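PDB 5JJV: tyrosine recombinase XerH from Helicobacter pylori, which cuts and rejoins DNA at specific sites as a tyrosine recombinase and takes part in chromosome segregation. Local coordinates for residues I191-K196 with E294-F299. Residues are numbered along the deposited sequence; the frame is centred on the assembly and turned at random.
Sequences IEMSAK and ERIINF. With nucleotides of chain C.
In the tyrosine recombinase catalytic domain, the loop joining helices 178-190 and 198-211 lies against the C-terminal turn of helix 286-299, with Ile191 meeting Arg295, Ile296 and Phe299, Glu192 meeting Arg295, and Met193 meeting Arg295 and Ile296. Ile191, the first residue to leave helical geometry after helix 178-190, makes the hydrophobic joint. Its CG1 stands trans to the backbone N (chi1 -158°) and the chain runs on extended, which carries CD1 into the angle between Arg295 and Phe299. There CD1 lies 3.7 Å from Phe299 CB, while CG1 sits over one face of the phenyl ring in a CH-pi contact, 4.1 Å from the centroid. Ile296 closes the inner side: its CG1 is 4.1 Å from Ile191 CD1, and its CD1 meets Met193 CE at 4.0 Å. Ile296 also packs on Phe184 and Ile188 of helix 178-190 and on Ile205 of helix 198-211, so the flanking helices share this apolar seam.

Arg295 reaches over the isoleucine with its chain extended from CG to NE. Ile191 CD1 lies over one face of the guanidinium, toward its rim, 3.4 Å from NH1, and the edge is turned to the carbonyl of Glu192. NH2 points at Glu192 O, but the modelled 2.3 Å is unrealistically short and its length doubtful; NH1 adds a weak bond to the same oxygen at 3.1 Å. Two residues on, Ser194 OG donates to phosphate oxygen OP2 of DA2 of chain C, 2.6 Å away. Arginine thus combines an apolar face with a polar edge, probably holding against the helix a loop whose Ser194 bonds to a DNA phosphate.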
# COMPACT_ATOMS: atom_id res chain seq x y z
N ILE B 191 -3.20 -2.68 46.74
CA ILE B 191 -4.12 -1.58 47.02
C ILE B 191 -5.45 -2.12 47.52
O ILE B 191 -5.83 -3.25 47.22
CB ILE B 191 -4.34 -0.69 45.77
CG1 ILE B 191 -4.84 0.70 46.17
CG2 ILE B 191 -5.30 -1.36 44.79
CD1 ILE B 191 -4.97 1.66 45.01
N GLU B 192 -6.15 -1.32 48.32
CA GLU B 192 -7.40 -1.75 48.93
C GLU B 192 -8.60 -1.51 48.03
O GLU B 192 -8.77 -0.42 47.47
CB GLU B 192 -7.60 -1.04 50.27
CG GLU B 192 -7.35 0.46 50.22
CD GLU B 192 -7.42 1.11 51.58
OE1 GLU B 192 -8.18 0.61 52.44
OE2 GLU B 192 -6.70 2.11 51.80
N MET B 193 -9.43 -2.54 47.88
CA MET B 193 -10.69 -2.43 47.16
C MET B 193 -11.79 -3.11 47.96
O MET B 193 -11.53 -4.06 48.70
CB MET B 193 -10.59 -3.05 45.77
CG MET B 193 -9.53 -2.44 44.87
SD MET B 193 -9.54 -3.20 43.23
CE MET B 193 -8.06 -2.48 42.51
N SER B 194 -13.02 -2.62 47.83
CA SER B 194 -14.15 -3.24 48.50
C SER B 194 -14.39 -4.63 47.92
O SER B 194 -14.04 -4.90 46.78
CB SER B 194 -15.41 -2.38 48.36
OG SER B 194 -15.81 -2.29 47.00
N ALA B 195 -15.00 -5.50 48.72
CA ALA B 195 -15.26 -6.87 48.31
C ALA B 195 -16.15 -6.93 47.08
O ALA B 195 -16.08 -7.88 46.29
CB ALA B 195 -15.88 -7.66 49.46
N LYS B 196 -16.99 -5.91 46.92
CA LYS B 196 -17.94 -5.87 45.82
C LYS B 196 -17.26 -5.69 44.46
O LYS B 196 -17.74 -6.20 43.45
CB LYS B 196 -18.96 -4.75 46.04
N GLU B 294 -5.63 5.05 37.60
CA GLU B 294 -4.87 6.16 38.14
C GLU B 294 -4.72 6.04 39.65
O GLU B 294 -3.71 6.45 40.22
CB GLU B 294 -5.53 7.49 37.77
CG GLU B 294 -4.66 8.72 38.01
CD GLU B 294 -4.77 9.25 39.43
OE1 GLU B 294 -3.88 10.01 39.85
OE2 GLU B 294 -5.76 8.91 40.11
N ARG B 295 -5.74 5.48 40.30
CA ARG B 295 -5.73 5.26 41.74
C ARG B 295 -4.58 4.34 42.14
O ARG B 295 -3.92 4.55 43.16
CB ARG B 295 -7.07 4.69 42.20
CG ARG B 295 -7.16 4.38 43.68
CD ARG B 295 -8.56 3.92 44.05
NE ARG B 295 -8.66 3.46 45.43
CZ ARG B 295 -8.53 2.18 45.79
NH1 ARG B 295 -8.31 1.25 44.88
NH2 ARG B 295 -8.63 1.85 47.07
N ILE B 296 -4.36 3.31 41.33
CA ILE B 296 -3.29 2.35 41.59
C ILE B 296 -1.93 2.94 41.26
O ILE B 296 -0.97 2.79 42.03
CB ILE B 296 -3.50 1.06 40.77
CG1 ILE B 296 -4.84 0.42 41.13
CG2 ILE B 296 -2.36 0.08 41.01
CD1 ILE B 296 -5.08 -0.91 40.44
N ILE B 297 -1.84 3.63 40.13
CA ILE B 297 -0.62 4.31 39.71
C ILE B 297 -0.15 5.30 40.78
O ILE B 297 1.03 5.32 41.15
CB ILE B 297 -0.82 5.07 38.38
CG1 ILE B 297 -1.11 4.09 37.25
CG2 ILE B 297 0.40 5.92 38.06
CD1 ILE B 297 -1.42 4.76 35.93
N ASN B 298 -1.08 6.11 41.27
CA ASN B 298 -0.79 7.09 42.30
C ASN B 298 -0.34 6.41 43.59
O ASN B 298 0.56 6.88 44.28
CB ASN B 298 -2.02 7.96 42.56
CG ASN B 298 -1.66 9.33 43.10
OD1 ASN B 298 -0.59 9.53 43.67
ND2 ASN B 298 -2.57 10.29 42.93
N PHE B 299 -0.99 5.29 43.91
CA PHE B 299 -0.67 4.51 45.10
C PHE B 299 0.74 3.93 45.02
O PHE B 299 1.43 3.79 46.04
CB PHE B 299 -1.70 3.40 45.29
CG PHE B 299 -1.32 2.39 46.35
CD1 PHE B 299 -1.44 2.69 47.69
CD2 PHE B 299 -0.86 1.13 45.99
CE1 PHE B 299 -1.10 1.76 48.66
CE2 PHE B 299 -0.52 0.20 46.95
CZ PHE B 299 -0.64 0.52 48.29
P DA C 2 -18.82 -0.19 47.03
OP1 DA C 2 -19.55 -1.40 47.45
OP2 DA C 2 -17.34 -0.15 47.13
O5' DA C 2 -19.22 0.17 45.52
C5' DA C 2 -20.55 -0.06 45.07
C4' DA C 2 -20.82 0.66 43.76
O4' DA C 2 -20.78 2.09 43.97
C3' DA C 2 -19.80 0.38 42.63
O3' DA C 2 -20.49 0.26 41.38
C2' DA C 2 -18.94 1.63 42.66
C1' DA C 2 -20.02 2.66 42.94
N9 DA C 2 -19.52 3.97 43.34
C8 DA C 2 -18.29 4.26 43.87
N7 DA C 2 -18.12 5.54 44.13
C5 DA C 2 -19.31 6.13 43.72
C6 DA C 2 -19.76 7.46 43.72
N6 DA C 2 -19.03 8.49 44.17
N1 DA C 2 -21.00 7.70 43.24
C2 DA C 2 -21.73 6.67 42.80
N3 DA C 2 -21.41 5.38 42.75
C4 DA C 2 -20.18 5.17 43.23